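Local coordinates for secreted protein (Streptomyces lividans TK24, PDB 5LXZ), which is probably a copper-radical oxidase of the AA5 family, related to galactose oxidase, with a bound copper in a kelch-propeller fold, at residues M114-E119 with T131-K136; K123-P128 with G200-N205; D397-E402 with R439-D444; V418-G423 with N446-V451. The protein carries 1 engineered substitution. All coordinates share one frame; numbering follows the deposited sequence. Where two conformers were deposited one is given.

Overall arrangement
From the N terminus, residues 114-119 come first, and contact 1 closes the short loop that returns at 131-136. Contact 2 starts inside that loop, at 123-128, and reaches forward to the helix at 200-205, so the two closures cross; their centres lie about 10 Å apart and both belong to the GlxA beta barrel domain. Contact 3 follows in series, joining the linker 397-402 to 439-444. Contact 4, from 418-423 to 446-451, opens within its loop and closes beyond it, so these two cross as well. Both tie up one kelch blade, its strands and the inter-blade linker, on the far side of the chain's centre from contact 2.

Contact 1 of 4, residues M114-E119 with T131-K136; sequences MVVHNE and TKFTGK
M114 and F133 meet through a Met-aromatic contact. The thioether chain of M114 runs over one face of the F133 ring, and its CG makes a CH-pi contact 4.2 Å from the ring centroid, 22° off the normal. The sulfur SD sits more obliquely, 4.9 Å from the same centroid. Because CG of M114 stands anti to its backbone N (chi1 -176°) and then bends twice, the chain turns back along the same face, bringing M114 CE to 3.9 Å from F133 CB. An unbranched, flexible methionine suits this place, since it can lie along the face of a flat ring.

Apolar packing continues with V116, whose CG2 comes within 3.9 Å of F133 CE2. M114 and V116 are two residues apart on strand 111-118 and so point to the same side, into the interior of the GlxA beta barrel domain, where a curled antiparallel sheet brings this strand across from strand 132-135. V176 and V195, on neighbouring strands of that sheet, also touch F133. With F133 cut back to an alanine, M114 CG and V116 CG2 would probably face a gap, and the thioether chain would be freer to turn.

One polar bond lies within the first strand: on the other side of 114-119, H117 ND1 donates to V115 O at 3.2 Å, meeting the oxygen well above its carbonyl plane, while the H117 ring stacks with Y207.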
# COMPACT_ATOMS: atom_id res chain seq x y z
N MET A 114 9.79 -10.97 21.32
CA MET A 114 10.89 -10.09 21.68
C MET A 114 12.17 -10.62 21.06
O MET A 114 12.50 -11.82 21.21
CB MET A 114 11.05 -10.10 23.20
CG MET A 114 12.10 -9.18 23.78
SD MET A 114 11.68 -7.44 23.58
CE MET A 114 10.14 -7.31 24.47
N VAL A 115 12.90 -9.76 20.35
CA VAL A 115 14.21 -10.14 19.81
C VAL A 115 15.23 -9.64 20.81
O VAL A 115 15.47 -8.46 20.92
CB VAL A 115 14.46 -9.56 18.43
CG1 VAL A 115 15.85 -9.96 17.93
CG2 VAL A 115 13.35 -10.00 17.51
N VAL A 116 15.86 -10.56 21.54
CA VAL A 116 16.84 -10.15 22.52
C VAL A 116 18.19 -10.07 21.82
O VAL A 116 18.56 -10.98 21.07
CB VAL A 116 16.90 -11.12 23.72
CG1 VAL A 116 17.85 -10.61 24.79
CG2 VAL A 116 15.49 -11.41 24.27
N HIS A 117 18.90 -8.99 22.09
CA HIS A 117 20.20 -8.66 21.54
C HIS A 117 21.26 -8.87 22.61
O HIS A 117 21.08 -8.46 23.71
CB HIS A 117 20.25 -7.21 21.11
CG HIS A 117 19.51 -6.91 19.85
ND1 HIS A 117 18.16 -7.13 19.72
CD2 HIS A 117 19.92 -6.40 18.68
CE1 HIS A 117 17.77 -6.79 18.52
NE2 HIS A 117 18.81 -6.33 17.86
N ASN A 118 22.35 -9.56 22.24
CA ASN A 118 23.51 -9.72 23.12
C ASN A 118 24.72 -9.15 22.40
O ASN A 118 25.16 -9.72 21.39
CB ASN A 118 23.69 -11.19 23.45
CG ASN A 118 24.94 -11.45 24.27
OD1 ASN A 118 25.52 -10.56 24.89
ND2 ASN A 118 25.35 -12.73 24.31
N GLU A 119 25.23 -8.03 22.91
CA GLU A 119 26.40 -7.37 22.35
C GLU A 119 27.72 -7.97 22.86
O GLU A 119 28.77 -7.55 22.44
CB GLU A 119 26.38 -5.88 22.69
CG GLU A 119 25.16 -5.18 22.12
CD GLU A 119 25.26 -3.67 22.18
OE1 GLU A 119 26.05 -3.15 22.99
OE2 GLU A 119 24.53 -3.01 21.42
N THR A 131 11.39 -13.51 32.98
CA THR A 131 12.17 -12.29 32.77
C THR A 131 11.21 -11.18 32.32
O THR A 131 10.37 -11.39 31.44
CB THR A 131 13.28 -12.52 31.75
OG1 THR A 131 14.24 -13.44 32.29
CG2 THR A 131 14.04 -11.22 31.36
N LYS A 132 11.40 -10.00 32.92
CA LYS A 132 10.60 -8.81 32.63
C LYS A 132 11.35 -7.90 31.69
O LYS A 132 12.55 -7.67 31.87
CB LYS A 132 10.30 -8.06 33.90
CG LYS A 132 9.23 -8.70 34.76
CD LYS A 132 9.06 -8.00 36.08
CE LYS A 132 7.88 -8.57 36.86
NZ LYS A 132 7.52 -7.61 37.94
N PHE A 133 10.64 -7.43 30.67
CA PHE A 133 11.19 -6.55 29.63
C PHE A 133 10.34 -5.32 29.68
O PHE A 133 9.12 -5.42 29.59
CB PHE A 133 11.04 -7.21 28.27
CG PHE A 133 11.83 -8.45 28.09
CD1 PHE A 133 11.29 -9.67 28.47
CD2 PHE A 133 13.09 -8.41 27.49
CE1 PHE A 133 12.02 -10.84 28.28
CE2 PHE A 133 13.82 -9.59 27.29
CZ PHE A 133 13.27 -10.79 27.69
N THR A 134 10.95 -4.13 29.79
CA THR A 134 10.20 -2.87 29.93
C THR A 134 10.60 -1.93 28.80
O THR A 134 11.77 -1.69 28.57
CB THR A 134 10.43 -2.24 31.30
OG1 THR A 134 10.03 -3.18 32.30
CG2 THR A 134 9.64 -0.99 31.48
N GLY A 135 9.60 -1.38 28.09
CA GLY A 135 9.88 -0.55 26.94
C GLY A 135 10.47 0.77 27.41
O GLY A 135 9.89 1.48 28.25
N LYS A 136 11.61 1.13 26.86
CA LYS A 136 12.29 2.34 27.33
C LYS A 136 11.51 3.61 26.99
O LYS A 136 11.57 4.60 27.72
CB LYS A 136 13.71 2.37 26.78
CG LYS A 136 14.52 1.25 27.37
CD LYS A 136 15.87 1.14 26.70
CE LYS A 136 16.65 -0.04 27.25
NZ LYS A 136 17.94 -0.20 26.57

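Contact 2 of 4, residues K123-P128 with G200-N205; sequences KPITLP and GADARN
The D202 carboxylate has the delta methyl of I125 over one face, with I125 CD1 4.3 Å from D202 CG. At its edge, OD1 takes the ammonium group of K123 on the syn side, and the nitrogen is tilted 26° out of the carboxylate plane, toward the face that I125 covers. This salt bridge, with K123 NZ 2.8 Å from D202 OD1, is also a hydrogen bond. Lysine fits because its reach is needed: CG lies between the backbone N and carbonyl carbon (chi1 59°), the chain runs extended, and a final bend at chi4 (78°) turns NZ in to the acid.

The contact ties two parts of the GlxA beta barrel domain at its surface, the short helix 200-205 and strand 125-127, which pairs with strand 148-150. I125, beta-branched as suits a strand, also packs on V150 and L198. An asparagine in place of D202 would probably leave the K123 ammonium without its negative mate and weaken the tie between strand and helix.

The helix itself is held by the bond from R204 N to G200 O, 3.1 Å long, and G200 has a positive phi that glycine accepts readily. At the helix's other end, the backbone of N205 bonds to E119.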
# COMPACT_ATOMS: atom_id res chain seq x y z
N LYS A 123 30.42 -14.39 25.75
CA LYS A 123 29.53 -15.35 26.34
C LYS A 123 28.10 -15.15 25.86
O LYS A 123 27.71 -14.03 25.47
CB LYS A 123 29.59 -15.33 27.87
CG LYS A 123 29.25 -14.03 28.55
CD LYS A 123 29.39 -14.11 30.06
CE LYS A 123 29.02 -12.79 30.73
NZ LYS A 123 27.54 -12.58 30.84
N PRO A 124 27.32 -16.24 25.85
CA PRO A 124 25.90 -16.15 25.63
C PRO A 124 25.27 -15.74 26.93
O PRO A 124 25.93 -15.69 27.96
CB PRO A 124 25.51 -17.59 25.30
CG PRO A 124 26.44 -18.40 26.17
CD PRO A 124 27.74 -17.64 26.11
N ILE A 125 23.98 -15.44 26.89
CA ILE A 125 23.28 -15.18 28.11
C ILE A 125 21.93 -15.87 28.04
O ILE A 125 21.27 -15.87 26.99
CB ILE A 125 23.16 -13.64 28.38
CG1 ILE A 125 22.49 -13.37 29.71
CG2 ILE A 125 22.46 -12.93 27.20
CD1 ILE A 125 22.56 -11.93 30.19
N THR A 126 21.54 -16.47 29.14
CA THR A 126 20.26 -17.12 29.25
C THR A 126 19.40 -16.27 30.16
O THR A 126 19.77 -15.96 31.29
CB THR A 126 20.38 -18.60 29.72
OG1 THR A 126 21.01 -19.34 28.66
CG2 THR A 126 19.00 -19.19 29.97
N LEU A 127 18.22 -15.89 29.66
CA LEU A 127 17.28 -15.21 30.47
C LEU A 127 16.20 -16.22 30.85
O LEU A 127 15.54 -16.76 29.96
CB LEU A 127 16.66 -14.04 29.70
CG LEU A 127 17.69 -13.06 29.14
CD1 LEU A 127 16.98 -12.03 28.26
CD2 LEU A 127 18.47 -12.37 30.24
N PRO A 128 16.00 -16.46 32.15
CA PRO A 128 14.96 -17.41 32.53
C PRO A 128 13.55 -17.02 32.16
O PRO A 128 13.22 -15.83 31.97
CB PRO A 128 15.06 -17.46 34.07
CG PRO A 128 15.73 -16.18 34.46
CD PRO A 128 16.61 -15.79 33.31
N GLY A 200 25.46 -3.83 35.42
CA GLY A 200 26.82 -3.74 34.90
C GLY A 200 26.89 -4.07 33.43
O GLY A 200 26.05 -3.60 32.65
N ALA A 201 27.90 -4.85 33.03
CA ALA A 201 28.10 -5.16 31.61
C ALA A 201 26.90 -5.89 30.98
O ALA A 201 26.53 -5.61 29.85
CB ALA A 201 29.38 -5.96 31.37
N ASP A 202 26.31 -6.82 31.72
CA ASP A 202 25.18 -7.57 31.19
C ASP A 202 24.04 -6.61 30.84
O ASP A 202 23.40 -6.79 29.81
CB ASP A 202 24.67 -8.60 32.16
CG ASP A 202 25.60 -9.81 32.33
OD1 ASP A 202 26.57 -10.01 31.55
OD2 ASP A 202 25.32 -10.57 33.29
N ALA A 203 23.82 -5.59 31.66
CA ALA A 203 22.79 -4.58 31.37
C ALA A 203 23.12 -3.75 30.15
O ALA A 203 22.23 -3.47 29.33
CB ALA A 203 22.58 -3.67 32.56
N ARG A 204 24.38 -3.36 30.01
CA ARG A 204 24.80 -2.58 28.84
C ARG A 204 24.69 -3.41 27.57
O ARG A 204 24.26 -2.91 26.52
CB ARG A 204 26.23 -2.06 28.99
CG ARG A 204 26.42 -1.03 30.09
CD ARG A 204 27.79 -0.35 29.99
NE ARG A 204 28.89 -1.31 30.08
CZ ARG A 204 29.40 -1.81 31.21
NH1 ARG A 204 28.94 -1.46 32.41
NH2 ARG A 204 30.41 -2.69 31.16
N ASN A 205 24.99 -4.71 27.68
CA ASN A 205 25.10 -5.57 26.53
C ASN A 205 23.85 -6.32 26.11
O ASN A 205 23.84 -6.94 25.06
CB ASN A 205 26.18 -6.62 26.83
CG ASN A 205 27.59 -6.02 26.98
OD1 ASN A 205 27.89 -4.98 26.43
ND2 ASN A 205 28.45 -6.72 27.72

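Contact 3 of 4, residues D397-E402 with R439-D444; sequences DGPSLE and RLYHPD
Y441 holds its CG anti to the backbone N (chi1 175°), which carries the ring across to P399, while R439, with CG beside its own N and the chain extended out to NE, reaches under L401. The proline comes to the ring at its edge, near the ring plane, with P399 CG 3.7 Å from Y441 CE1. A rigid, apolar pyrrolidine suits an irregular linker and offers CG and CD to the ring's rim. L401 lays CD2 against the aliphatic part of the arginine, 3.8 Å from R439 CD.

Beyond that methylene the contact turns polar. One water accepts from R439 NE and donates to S400 O, each at 2.9 Å, so the guanidinium is linked to the linker backbone indirectly. R439 NH2 packs 3.6 Å from E402 CB, but the two charged ends are not in contact: E402 OE1 and R439 NH2 each bond to the amide of Q437, which bridges acid and base. The hydroxyl of Y441 is held by N446 OD1.

F448 touches P399, L401 and R439, filling the middle. The arrangement belongs to the kelch beta-propeller: residues 397-402 leave the outermost strand of one four-stranded blade and run along the face of the next, whose third strand is 438-442.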
# COMPACT_ATOMS: atom_id res chain seq x y z
N ASP A 397 -6.49 20.93 6.17
CA ASP A 397 -7.59 19.98 6.14
C ASP A 397 -8.44 20.20 4.89
O ASP A 397 -8.70 21.34 4.48
CB ASP A 397 -8.51 20.11 7.37
CG ASP A 397 -7.87 19.64 8.65
OD1 ASP A 397 -6.73 19.15 8.61
OD2 ASP A 397 -8.53 19.74 9.73
N GLY A 398 -8.86 19.08 4.30
CA GLY A 398 -9.88 19.08 3.26
C GLY A 398 -11.22 18.72 3.88
O GLY A 398 -11.42 18.79 5.10
N PRO A 399 -12.18 18.32 3.04
CA PRO A 399 -13.46 17.92 3.58
C PRO A 399 -13.37 16.67 4.41
O PRO A 399 -12.55 15.76 4.13
CB PRO A 399 -14.31 17.68 2.31
CG PRO A 399 -13.31 17.27 1.29
CD PRO A 399 -12.08 18.07 1.58
N SER A 400 -14.23 16.56 5.41
CA SER A 400 -14.25 15.39 6.25
C SER A 400 -15.23 14.31 5.84
O SER A 400 -16.25 14.60 5.22
CB SER A 400 -14.54 15.78 7.70
OG SER A 400 -13.48 16.58 8.18
N LEU A 401 -14.90 13.09 6.22
CA LEU A 401 -15.80 11.96 6.19
C LEU A 401 -16.75 12.09 7.38
O LEU A 401 -16.55 12.94 8.27
CB LEU A 401 -15.01 10.67 6.31
CG LEU A 401 -13.94 10.47 5.23
CD1 LEU A 401 -12.97 9.37 5.62
CD2 LEU A 401 -14.58 10.18 3.89
N GLU A 402 -17.77 11.26 7.41
CA GLU A 402 -18.71 11.25 8.54
C GLU A 402 -18.10 10.58 9.77
O GLU A 402 -18.34 11.04 10.88
CB GLU A 402 -20.06 10.61 8.17
CG GLU A 402 -21.06 10.56 9.34
CD GLU A 402 -22.27 9.67 9.13
OE1 GLU A 402 -22.35 8.93 8.15
OE2 GLU A 402 -23.19 9.74 10.00
N ARG A 439 -18.02 8.08 -1.56
CA ARG A 439 -18.07 9.46 -1.89
C ARG A 439 -17.23 9.73 -3.11
O ARG A 439 -16.22 9.05 -3.35
CB ARG A 439 -17.52 10.33 -0.76
CG ARG A 439 -18.36 10.31 0.49
CD ARG A 439 -17.54 10.82 1.66
NE ARG A 439 -18.39 10.96 2.85
CZ ARG A 439 -18.83 9.95 3.59
NH1 ARG A 439 -18.46 8.70 3.37
NH2 ARG A 439 -19.68 10.20 4.61
N LEU A 440 -17.61 10.75 -3.85
CA LEU A 440 -16.75 11.37 -4.82
C LEU A 440 -16.17 12.64 -4.27
O LEU A 440 -16.92 13.54 -3.81
CB LEU A 440 -17.49 11.65 -6.13
CG LEU A 440 -17.99 10.46 -6.92
CD1 LEU A 440 -18.89 10.94 -8.04
CD2 LEU A 440 -16.86 9.58 -7.47
N TYR A 441 -14.85 12.77 -4.27
CA TYR A 441 -14.17 14.03 -3.96
C TYR A 441 -14.02 14.79 -5.26
O TYR A 441 -13.61 14.24 -6.28
CB TYR A 441 -12.79 13.77 -3.37
CG TYR A 441 -12.02 15.03 -3.17
CD1 TYR A 441 -12.42 15.97 -2.20
CD2 TYR A 441 -10.94 15.36 -3.97
CE1 TYR A 441 -11.74 17.18 -2.07
CE2 TYR A 441 -10.24 16.52 -3.81
CZ TYR A 441 -10.65 17.45 -2.86
OH TYR A 441 -9.96 18.63 -2.74
N HIS A 442 -14.37 16.07 -5.23
CA HIS A 442 -14.29 16.92 -6.38
C HIS A 442 -13.21 17.96 -6.11
O HIS A 442 -13.42 18.83 -5.27
CB HIS A 442 -15.65 17.59 -6.56
CG HIS A 442 -16.74 16.64 -6.93
ND1 HIS A 442 -16.80 16.04 -8.17
CD2 HIS A 442 -17.79 16.17 -6.22
CE1 HIS A 442 -17.86 15.25 -8.21
NE2 HIS A 442 -18.48 15.32 -7.05
N PRO A 443 -12.03 17.85 -6.75
CA PRO A 443 -10.94 18.82 -6.44
C PRO A 443 -11.30 20.28 -6.76
O PRO A 443 -10.82 21.19 -6.08
CB PRO A 443 -9.76 18.35 -7.29
CG PRO A 443 -10.06 16.93 -7.62
CD PRO A 443 -11.56 16.74 -7.59
N ASP A 444 -12.16 20.49 -7.75
CA ASP A 444 -12.53 21.85 -8.14
C ASP A 444 -13.40 22.57 -7.10
O ASP A 444 -13.29 23.80 -6.94
CB ASP A 444 -13.12 21.90 -9.58
CG ASP A 444 -14.36 21.02 -9.78
OD1 ASP A 444 -14.78 20.29 -8.85
OD2 ASP A 444 -14.92 21.06 -10.90
O HOH W 1 -18.52 13.67 3.76

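Contact 4 of 4, residues V418-G423 with N446-V451; sequences VLVSGG and NEFERV. With EDO (1,2-ethanediol), chain H.
V420 can be followed outward toward the F448 ring. Its CB already lies 4.1 Å from F448 CE1, and the branch CG2, beside the backbone N because CG1 takes the anti place (chi1 177°), comes 4.0 Å from the same CE1. The methyl approaches at the ring's edge, near its plane, and the two side chains cross at about a right angle. A compact, beta-branched valine suits the strand and gives the ring's rim an apolar stop.

L419, the residue before it, starts in the other direction, yet a bend at chi2 (63°) brings its end back, so L419 CD1 is 4.3 Å from V451 CG2. At the start of 446-451, N446 and E447 both face H442 in a G1 beta bulge. An ethanediol, probably from the crystallisation liquor, donates from O2 to N446 O at 2.7 Å.

The two strands are not direct neighbours: strand 438-442 runs between them in the kelch blade, and the contacts pass over it on both faces. On one face F448 lies over R439 and touches T383 of strand 383-387 in the preceding blade; on the other, V451 packs on L440, and L419 meets L472 and F474 of strand 472-476, in the following sheet.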
# COMPACT_ATOMS: atom_id res chain seq x y z
N VAL A 418 -12.28 11.81 -7.40
CA VAL A 418 -11.65 10.72 -6.70
C VAL A 418 -12.72 9.96 -5.93
O VAL A 418 -13.40 10.53 -5.09
CB VAL A 418 -10.55 11.20 -5.74
CG1 VAL A 418 -9.87 10.00 -5.06
CG2 VAL A 418 -9.51 12.01 -6.50
N LEU A 419 -12.86 8.69 -6.18
CA LEU A 419 -13.77 7.83 -5.45
C LEU A 419 -13.16 7.38 -4.16
O LEU A 419 -12.12 6.70 -4.21
CB LEU A 419 -14.19 6.64 -6.30
CG LEU A 419 -15.13 5.62 -5.69
CD1 LEU A 419 -16.48 6.22 -5.35
CD2 LEU A 419 -15.27 4.40 -6.60
N VAL A 420 -13.76 7.71 -3.03
CA VAL A 420 -13.28 7.37 -1.70
C VAL A 420 -14.36 6.51 -1.07
O VAL A 420 -15.51 6.97 -0.90
CB VAL A 420 -13.01 8.63 -0.87
CG1 VAL A 420 -12.58 8.26 0.53
CG2 VAL A 420 -11.98 9.50 -1.56
N SER A 421 -14.04 5.26 -0.79
CA SER A 421 -15.06 4.27 -0.42
C SER A 421 -14.58 3.31 0.63
O SER A 421 -13.41 2.95 0.68
CB SER A 421 -15.51 3.52 -1.70
OG SER A 421 -16.61 2.66 -1.47
N GLY A 422 -15.52 2.81 1.40
CA GLY A 422 -15.25 1.73 2.31
C GLY A 422 -14.37 2.13 3.46
O GLY A 422 -14.35 3.30 3.88
N GLY A 423 -13.65 1.15 3.98
CA GLY A 423 -12.91 1.32 5.19
C GLY A 423 -13.69 0.88 6.41
O GLY A 423 -14.80 0.36 6.27
N ASN A 446 -13.47 21.22 -3.81
CA ASN A 446 -12.94 20.75 -2.52
C ASN A 446 -13.99 20.19 -1.59
O ASN A 446 -13.89 20.34 -0.37
CB ASN A 446 -12.09 21.84 -1.86
CG ASN A 446 -11.15 21.30 -0.79
OD1 ASN A 446 -10.68 20.17 -0.84
ND2 ASN A 446 -10.86 22.13 0.17
N GLU A 447 -14.96 19.49 -2.17
CA GLU A 447 -16.00 18.86 -1.38
C GLU A 447 -16.21 17.42 -1.75
O GLU A 447 -15.88 17.00 -2.85
CB GLU A 447 -17.35 19.60 -1.57
CG GLU A 447 -17.31 21.08 -1.17
CD GLU A 447 -17.37 21.35 0.31
OE1 GLU A 447 -17.04 20.47 1.15
OE2 GLU A 447 -17.76 22.50 0.67
N PHE A 448 -16.81 16.69 -0.83
CA PHE A 448 -17.30 15.33 -1.06
C PHE A 448 -18.77 15.35 -1.45
O PHE A 448 -19.55 16.16 -0.95
CB PHE A 448 -17.22 14.51 0.22
CG PHE A 448 -15.87 13.94 0.53
CD1 PHE A 448 -15.23 13.13 -0.38
CD2 PHE A 448 -15.32 14.08 1.80
CE1 PHE A 448 -14.01 12.54 -0.05
CE2 PHE A 448 -14.11 13.51 2.13
CZ PHE A 448 -13.46 12.73 1.20
N GLU A 449 -19.11 14.44 -2.36
CA GLU A 449 -20.49 14.15 -2.75
C GLU A 449 -20.71 12.69 -2.39
O GLU A 449 -19.99 11.83 -2.87
CB GLU A 449 -20.65 14.36 -4.25
CG GLU A 449 -21.97 13.87 -4.83
CD GLU A 449 -21.99 13.88 -6.35
OE1 GLU A 449 -20.96 14.18 -6.99
OE2 GLU A 449 -23.06 13.54 -6.94
N ARG A 450 -21.68 12.40 -1.54
CA ARG A 450 -22.04 11.03 -1.27
C ARG A 450 -22.67 10.37 -2.50
O ARG A 450 -23.49 10.97 -3.20
CB ARG A 450 -23.01 11.02 -0.11
CG ARG A 450 -23.28 9.67 0.41
CD ARG A 450 -22.34 9.24 1.51
NE ARG A 450 -22.97 8.03 1.99
CZ ARG A 450 -23.68 7.87 3.08
NH1 ARG A 450 -23.80 8.83 3.99
NH2 ARG A 450 -24.23 6.69 3.30
N VAL A 451 -22.26 9.15 -2.78
CA VAL A 451 -22.80 8.36 -3.88
C VAL A 451 -23.36 7.03 -3.33
O VAL A 451 -23.52 6.91 -2.14
CB VAL A 451 -21.80 8.21 -5.03
CG1 VAL A 451 -21.54 9.57 -5.68
CG2 VAL A 451 -20.49 7.51 -4.60
C1 EDO H . -13.14 22.01 3.77
O1 EDO H . -11.94 22.76 3.96
C2 EDO H . -13.33 21.83 2.28
O2 EDO H . -14.69 21.59 1.91